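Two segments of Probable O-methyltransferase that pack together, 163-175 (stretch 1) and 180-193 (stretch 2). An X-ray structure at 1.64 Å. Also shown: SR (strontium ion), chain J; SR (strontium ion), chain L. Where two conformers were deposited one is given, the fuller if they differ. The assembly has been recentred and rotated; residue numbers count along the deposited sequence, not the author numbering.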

ATOM      1  N   VAL A 163      -6.467   7.755  -0.994  1.00 15.73           N
ATOM      2  CA  VAL A 163      -6.786   6.387  -0.592  1.00 15.08           C
ATOM      3  C   VAL A 163      -8.272   6.333  -0.269  1.00 18.05           C
ATOM      4  O   VAL A 163      -8.776   7.187   0.474  1.00 16.69           O
ATOM      5  CB  VAL A 163      -5.946   5.947   0.621  1.00 14.86           C
ATOM      6  CG1 VAL A 163      -6.396   4.568   1.104  1.00 15.61           C
ATOM      7  CG2 VAL A 163      -4.438   5.921   0.274  1.00 18.80           C
ATOM      8  N   VAL A 164      -8.974   5.349  -0.837  1.00 15.64           N
ATOM      9  CA  VAL A 164     -10.399   5.149  -0.580  1.00 15.76           C
ATOM     10  C   VAL A 164     -10.555   3.780   0.079  1.00 16.24           C
ATOM     11  O   VAL A 164     -10.106   2.768  -0.476  1.00 16.13           O
ATOM     12  CB  VAL A 164     -11.245   5.230  -1.862  1.00 16.24           C
ATOM     13  CG1 VAL A 164     -12.731   5.137  -1.499  1.00 14.82           C
ATOM     14  CG2 VAL A 164     -10.933   6.522  -2.674  1.00 15.67           C
ATOM     15  N   ASP A 165     -11.183   3.752   1.254  1.00 14.10           N
ATOM     16  CA  ASP A 165     -11.386   2.507   1.992  1.00 15.15           C
ATOM     17  C   ASP A 165     -12.641   1.763   1.520  1.00 16.84           C
ATOM     18  O   ASP A 165     -13.602   2.351   1.002  1.00 14.79           O
ATOM     19  CB  ASP A 165     -11.511   2.801   3.494  1.00 16.26           C
ATOM     20  CG  ASP A 165     -11.169   1.594   4.363  1.00 17.87           C
ATOM     21  OD1 ASP A 165     -10.480   0.671   3.872  1.00 19.26           O
ATOM     22  OD2 ASP A 165     -11.591   1.574   5.552  1.00 18.44           O
ATOM     23  N   ASN A 166     -12.623   0.444   1.718  1.00 14.10           N
ATOM     24  CA  ASN A 166     -13.823  -0.412   1.606  1.00 13.75           C
ATOM     25  C   ASN A 166     -14.375  -0.498   0.179  1.00 17.42           C
ATOM     26  O   ASN A 166     -15.585  -0.457  -0.017  1.00 16.63           O
ATOM     27  CB  ASN A 166     -14.956   0.054   2.545  1.00 18.66           C
ATOM     28  CG  ASN A 166     -14.516   0.225   3.993  1.00 19.73           C
ATOM     29  OD1 ASN A 166     -14.565   1.333   4.540  1.00 16.77           O
ATOM     30  ND2 ASN A 166     -14.096  -0.876   4.630  1.00 16.49           N
ATOM     31  N   VAL A 167     -13.504  -0.705  -0.813  1.00 13.98           N
ATOM     32  CA  VAL A 167     -13.944  -0.659  -2.207  1.00 14.34           C
ATOM     33  C   VAL A 167     -14.226  -2.047  -2.788  1.00 16.43           C
ATOM     34  O   VAL A 167     -14.507  -2.145  -3.983  1.00 14.95           O
ATOM     35  CB  VAL A 167     -12.927   0.086  -3.100  1.00 14.43           C
ATOM     36  CG1 VAL A 167     -12.690   1.522  -2.605  1.00 15.78           C
ATOM     37  CG2 VAL A 167     -11.617  -0.703  -3.195  1.00 14.27           C
ATOM     38  N   ILE A 168     -14.154  -3.122  -1.989  1.00 15.81           N
ATOM     39  CA  ILE A 168     -14.356  -4.477  -2.502  1.00 15.85           C
ATOM     40  C   ILE A 168     -15.594  -5.138  -1.903  1.00 15.67           C
ATOM     41  O   ILE A 168     -16.347  -5.823  -2.619  1.00 15.54           O
ATOM     42  CB  ILE A 168     -13.103  -5.360  -2.281  1.00 14.58           C
ATOM     43  CG1 ILE A 168     -11.841  -4.692  -2.883  1.00 15.18           C
ATOM     44  CG2 ILE A 168     -13.334  -6.781  -2.849  1.00 15.60           C
ATOM     45  CD1 ILE A 168     -11.889  -4.519  -4.416  1.00 17.01           C
ATOM     46  N   ARG A 169     -15.814  -4.964  -0.598  1.00 14.83           N
ATOM     47  CA  ARG A 169     -17.031  -5.402   0.088  1.00 15.35           C
ATOM     48  C   ARG A 169     -17.337  -6.878  -0.199  1.00 18.41           C
ATOM     49  O   ARG A 169     -18.435  -7.247  -0.628  1.00 16.28           O
ATOM     50  CB  ARG A 169     -18.228  -4.504  -0.284  1.00 17.08           C
ATOM     51  CG  ARG A 169     -18.040  -3.003   0.095  1.00 18.98           C
ATOM     52  CD  ARG A 169     -17.587  -2.809   1.563  1.00 16.19           C
ATOM     53  NE  ARG A 169     -18.481  -3.577   2.430  1.00 18.08           N
ATOM     54  CZ  ARG A 169     -18.100  -4.462   3.347  1.00 20.40           C
ATOM     55  NH1 ARG A 169     -16.815  -4.684   3.585  1.00 18.18           N
ATOM     56  NH2 ARG A 169     -19.039  -5.157   4.012  1.00 19.46           N
ATOM     57  N   GLY A 170     -16.349  -7.734   0.068  1.00 17.10           N
ATOM     58  CA  GLY A 170     -16.572  -9.169  -0.070  1.00 17.35           C
ATOM     59  C   GLY A 170     -16.931  -9.631  -1.467  1.00 19.23           C
ATOM     60  O   GLY A 170     -17.604 -10.652  -1.618  1.00 18.35           O
ATOM     61  N   GLY A 171     -16.482  -8.912  -2.495  1.00 16.46           N
ATOM     62  CA  GLY A 171     -16.808  -9.234  -3.864  1.00 17.01           C
ATOM     63  C   GLY A 171     -18.154  -8.726  -4.317  1.00 19.90           C
ATOM     64  O   GLY A 171     -18.530  -8.974  -5.470  1.00 20.07           O
ATOM     65  N   GLY A 172     -18.893  -8.036  -3.442  1.00 18.65           N
ATOM     66  CA  GLY A 172     -20.214  -7.552  -3.791  1.00 19.48           C
ATOM     67  C   GLY A 172     -20.218  -6.556  -4.928  1.00 18.61           C
ATOM     68  O   GLY A 172     -21.274  -6.302  -5.507  1.00 19.29           O
ATOM     69  N   ILE A 173     -19.066  -5.955  -5.243  1.00 17.66           N
ATOM     70  CA  ILE A 173     -18.994  -5.042  -6.376  1.00 21.08           C
ATOM     71  C   ILE A 173     -19.261  -5.756  -7.689  1.00 26.83           C
ATOM     72  O   ILE A 173     -19.541  -5.100  -8.693  1.00 23.20           O
ATOM     73  CB  ILE A 173     -17.623  -4.329  -6.448  1.00 18.35           C
ATOM     74  CG1 ILE A 173     -16.479  -5.340  -6.480  1.00 16.69           C
ATOM     75  CG2 ILE A 173     -17.435  -3.357  -5.270  1.00 17.56           C
ATOM     76  CD1 ILE A 173     -15.123  -4.705  -6.945  1.00 19.13           C
ATOM     77  N   LEU A 174     -19.223  -7.090  -7.699  1.00 18.58           N
ATOM     78  CA  LEU A 174     -19.545  -7.869  -8.896  1.00 19.49           C
ATOM     79  C   LEU A 174     -20.988  -8.365  -8.899  1.00 25.70           C
ATOM     80  O   LEU A 174     -21.425  -8.953  -9.891  1.00 28.04           O
ATOM     81  CB  LEU A 174     -18.601  -9.069  -9.027  1.00 27.61           C
ATOM     82  CG  LEU A 174     -17.213  -8.833  -9.642  1.00 33.59           C
ATOM     83  CD1 LEU A 174     -16.645  -7.493  -9.281  1.00 33.23           C
ATOM     84  CD2 LEU A 174     -16.260  -9.955  -9.269  1.00 30.66           C
ATOM     85  N   ALA A 175     -21.729  -8.142  -7.824  1.00 20.15           N
ATOM     86  CA  ALA A 175     -23.082  -8.685  -7.671  1.00 21.02           C
ATOM     87  C   ALA A 175     -24.123  -7.600  -7.934  1.00 26.88           C
ATOM     88  O   ALA A 175     -23.842  -6.405  -7.838  1.00 27.83           O
ATOM     89  CB  ALA A 175     -23.286  -9.257  -6.266  1.00 30.62           C
TER
HETATM   90 SR    SR J 302     -13.640   2.226   6.771  0.85 18.14          SR
HETATM   91 SR    SR L 304     -23.209  -4.016   2.442  0.85 16.99          SR
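Stretch 2 180-193: ADAVAARRTLQMMG

Where side chains are small, a helix can come down close on a loop, and A185 is a compact example: at the centre of the contact its CB points toward stretch 1 and meets I173 CG2 at 3.6 Å and V167 O at 3.5 Å. That carbonyl finds no polar partner in the model. Stretch 2 is helical throughout, from A180 to G193, and lies along a strand, a loop and a short 3-10 segment, running in the opposite sense, so that A182 sits by I173 (CA to CA 4.9 Å), A185 by V167 (CA to CA 4.7 Å) and M192 by V164. One turn on, L189 places CD1 3.8 Å from I173 CD1 and CD2 4.1 Å from V167 CG2. One turn back, A182 CB lies 3.6 Å from G172 O, and a CB on G172 would crowd this methyl group. The helix then runs on to the strand, where M192 SD rests 4.1 Å from V164 CG2.

Charged groups close the margin. R186, t at chi1 through chi3, donates from NH2 to I173 O at 2.8 Å, using the edge of its guanidinium. Near the helix start, R169 NE donates to D181 OD2 at 2.8 Å within a salt bridge, while both D181 carboxylate oxygens also bind a strontium ion. A water oxygen lies 2.8 Å from N166 O and 2.8 Å from D181 O and bridges the two backbones.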

ATOM      1  N   ALA A 180     -25.880  -0.961  -0.604  1.00 19.26           N
ATOM      2  CA  ALA A 180     -25.444   0.413  -0.848  1.00 20.15           C
ATOM      3  C   ALA A 180     -23.927   0.557  -0.915  1.00 22.09           C
ATOM      4  O   ALA A 180     -23.417   1.233  -1.813  1.00 18.29           O
ATOM      5  CB  ALA A 180     -26.014   1.339   0.219  1.00 22.40           C
ATOM      6  N   ASP A 181     -23.176  -0.085  -0.006  1.00 17.46           N
ATOM      7  CA  ASP A 181     -21.728   0.134  -0.035  1.00 16.68           C
ATOM      8  C   ASP A 181     -21.054  -0.595  -1.189  1.00 16.52           C
ATOM      9  O   ASP A 181     -20.062  -0.094  -1.731  1.00 17.15           O
ATOM     10  CB  ASP A 181     -21.104  -0.266   1.317  1.00 16.24           C
ATOM     11  CG  ASP A 181     -21.659  -1.600   1.832  1.00 23.85           C
ATOM     12  OD1 ASP A 181     -22.784  -1.558   2.407  1.00 50.78           O
ATOM     13  OD2 ASP A 181     -21.023  -2.652   1.668  1.00 40.08           O
ATOM     14  N   ALA A 182     -21.613  -1.716  -1.642  1.00 16.93           N
ATOM     15  CA  ALA A 182     -21.048  -2.386  -2.808  1.00 16.95           C
ATOM     16  C   ALA A 182     -21.384  -1.649  -4.109  1.00 17.40           C
ATOM     17  O   ALA A 182     -20.524  -1.492  -4.979  1.00 17.26           O
ATOM     18  CB  ALA A 182     -21.536  -3.838  -2.839  1.00 17.37           C
ATOM     19  N   VAL A 183     -22.614  -1.161  -4.245  1.00 18.05           N
ATOM     20  CA  VAL A 183     -22.966  -0.355  -5.413  1.00 18.60           C
ATOM     21  C   VAL A 183     -22.085   0.889  -5.491  1.00 18.19           C
ATOM     22  O   VAL A 183     -21.549   1.233  -6.553  1.00 18.35           O
ATOM     23  CB  VAL A 183     -24.456   0.012  -5.368  1.00 19.45           C
ATOM     24  CG1 VAL A 183     -24.757   1.053  -6.426  1.00 20.04           C
ATOM     25  CG2 VAL A 183     -25.309  -1.230  -5.632  1.00 20.11           C
ATOM     26  N   ALA A 184     -21.927   1.583  -4.361  1.00 17.78           N
ATOM     27  CA  ALA A 184     -21.090   2.779  -4.336  1.00 17.49           C
ATOM     28  C   ALA A 184     -19.638   2.444  -4.652  1.00 19.31           C
ATOM     29  O   ALA A 184     -18.957   3.179  -5.385  1.00 19.07           O
ATOM     30  CB  ALA A 184     -21.186   3.467  -2.966  1.00 17.24           C
ATOM     31  N   ALA A 185     -19.134   1.336  -4.100  1.00 17.36           N
ATOM     32  CA  ALA A 185     -17.744   0.975  -4.355  1.00 16.36           C
ATOM     33  C   ALA A 185     -17.509   0.689  -5.835  1.00 17.76           C
ATOM     34  O   ALA A 185     -16.487   1.088  -6.396  1.00 16.36           O
ATOM     35  CB  ALA A 185     -17.359  -0.242  -3.516  1.00 16.42           C
ATOM     36  N   ARG A 186     -18.423  -0.030  -6.476  0.50 16.94           N
ATOM     37  CA  ARG A 186     -18.236  -0.323  -7.892  0.50 17.48           C
ATOM     38  C   ARG A 186     -18.219   0.957  -8.717  0.50 20.13           C
ATOM     39  O   ARG A 186     -17.375   1.118  -9.609  0.50 18.46           O
ATOM     40  CB  ARG A 186     -19.334  -1.272  -8.384  0.50 18.24           C
ATOM     41  CG  ARG A 186     -19.245  -1.603  -9.868  0.50 18.85           C
ATOM     42  CD  ARG A 186     -20.447  -2.449 -10.308  0.50 19.96           C
ATOM     43  NE  ARG A 186     -20.447  -2.756 -11.734  0.50 20.49           N
ATOM     44  CZ  ARG A 186     -19.867  -3.827 -12.265  0.50 20.67           C
ATOM     45  NH1 ARG A 186     -19.926  -4.038 -13.573  0.50 28.49           N
ATOM     46  NH2 ARG A 186     -19.216  -4.683 -11.488  0.50 20.04           N
ATOM     47  N   ARG A 187     -19.143   1.880  -8.433  1.00 19.21           N
ATOM     48  CA  ARG A 187     -19.180   3.143  -9.165  1.00 19.72           C
ATOM     49  C   ARG A 187     -17.938   3.969  -8.868  1.00 18.51           C
ATOM     50  O   ARG A 187     -17.420   4.651  -9.757  1.00 19.40           O
ATOM     51  CB  ARG A 187     -20.436   3.938  -8.786  1.00 27.12           C
ATOM     52  CG  ARG A 187     -20.504   5.311  -9.460  1.00 38.62           C
ATOM     53  CD  ARG A 187     -21.466   6.276  -8.778  1.00 54.05           C
ATOM     54  NE  ARG A 187     -21.381   7.613  -9.372  1.00 57.69           N
ATOM     55  CZ  ARG A 187     -21.719   8.740  -8.751  1.00 58.84           C
ATOM     56  NH1 ARG A 187     -22.171   8.707  -7.506  1.00 58.55           N
ATOM     57  NH2 ARG A 187     -21.601   9.904  -9.375  1.00 64.60           N
ATOM     58  N   THR A 188     -17.461   3.922  -7.621  1.00 17.59           N
ATOM     59  CA  THR A 188     -16.240   4.642  -7.264  1.00 17.25           C
ATOM     60  C   THR A 188     -15.064   4.155  -8.098  1.00 18.30           C
ATOM     61  O   THR A 188     -14.285   4.958  -8.632  1.00 18.13           O
ATOM     62  CB  THR A 188     -15.949   4.435  -5.777  1.00 16.51           C
ATOM     63  OG1 THR A 188     -16.989   5.031  -4.998  1.00 17.46           O
ATOM     64  CG2 THR A 188     -14.577   5.036  -5.364  1.00 18.50           C
ATOM     65  N   LEU A 189     -14.904   2.834  -8.194  1.00 17.03           N
ATOM     66  CA  LEU A 189     -13.790   2.271  -8.949  1.00 17.12           C
ATOM     67  C   LEU A 189     -13.900   2.620 -10.433  1.00 21.45           C
ATOM     68  O   LEU A 189     -12.894   2.941 -11.094  1.00 18.86           O
ATOM     69  CB  LEU A 189     -13.746   0.754  -8.745  1.00 16.82           C
ATOM     70  CG  LEU A 189     -13.382   0.289  -7.326  1.00 16.26           C
ATOM     71  CD1 LEU A 189     -13.695  -1.209  -7.191  1.00 17.33           C
ATOM     72  CD2 LEU A 189     -11.920   0.559  -7.048  1.00 18.11           C
ATOM     73  N   GLN A 190     -15.111   2.567 -10.979  1.00 19.06           N
ATOM     74  CA  GLN A 190     -15.277   2.921 -12.385  1.00 19.54           C
ATOM     75  C   GLN A 190     -14.957   4.393 -12.621  1.00 19.96           C
ATOM     76  O   GLN A 190     -14.303   4.744 -13.615  1.00 20.97           O
ATOM     77  CB  GLN A 190     -16.696   2.578 -12.828  1.00 22.15           C
ATOM     78  CG  GLN A 190     -16.886   1.060 -12.895  1.00 22.25           C
ATOM     79  CD  GLN A 190     -18.297   0.662 -13.289  1.00 30.71           C
ATOM     80  OE1 GLN A 190     -19.271   1.237 -12.814  1.00 31.41           O
ATOM     81  NE2 GLN A 190     -18.405  -0.327 -14.174  1.00 34.44           N
ATOM     82  N   MET A 191     -15.349   5.260 -11.683  1.00 21.02           N
ATOM     83  CA  MET A 191     -15.053   6.677 -11.834  1.00 25.10           C
ATOM     84  C   MET A 191     -13.552   6.928 -11.774  1.00 21.15           C
ATOM     85  O   MET A 191     -13.013   7.695 -12.587  1.00 22.48           O
ATOM     86  CB  MET A 191     -15.779   7.481 -10.750  1.00 19.87           C
ATOM     87  CG  MET A 191     -15.447   8.976 -10.757  1.00 23.78           C
ATOM     88  SD  MET A 191     -14.113   9.355  -9.590  1.00 28.70           S
ATOM     89  CE  MET A 191     -14.356  11.126  -9.428  1.00 34.60           C
ATOM     90  N   MET A 192     -12.849   6.249 -10.860  1.00 19.50           N
ATOM     91  CA  MET A 192     -11.412   6.473 -10.731  1.00 19.27           C
ATOM     92  C   MET A 192     -10.675   5.982 -11.969  1.00 21.12           C
ATOM     93  O   MET A 192      -9.726   6.629 -12.432  1.00 22.90           O
ATOM     94  CB  MET A 192     -10.867   5.788  -9.464  1.00 18.90           C
ATOM     95  CG  MET A 192     -11.428   6.376  -8.170  1.00 18.05           C
ATOM     96  SD  MET A 192     -10.888   5.525  -6.676  1.00 19.81           S
ATOM     97  CE  MET A 192      -9.252   6.219  -6.516  1.00 23.14           C
ATOM     98  N   GLY A 193     -11.113   4.859 -12.541  1.00 21.21           N
ATOM     99  CA  GLY A 193     -10.459   4.354 -13.731  1.00 23.51           C
ATOM    100  C   GLY A 193     -10.637   5.287 -14.909  1.00 24.01           C
ATOM    101  O   GLY A 193      -9.742   5.424 -15.749  1.00 28.25           O
TER
HETATM  102  O   HOH W   1     -17.995   0.910  -0.065  1.00 20.12           O
HETATM  103  O   HOH W   2     -12.425   2.007   8.996  1.00 20.56           O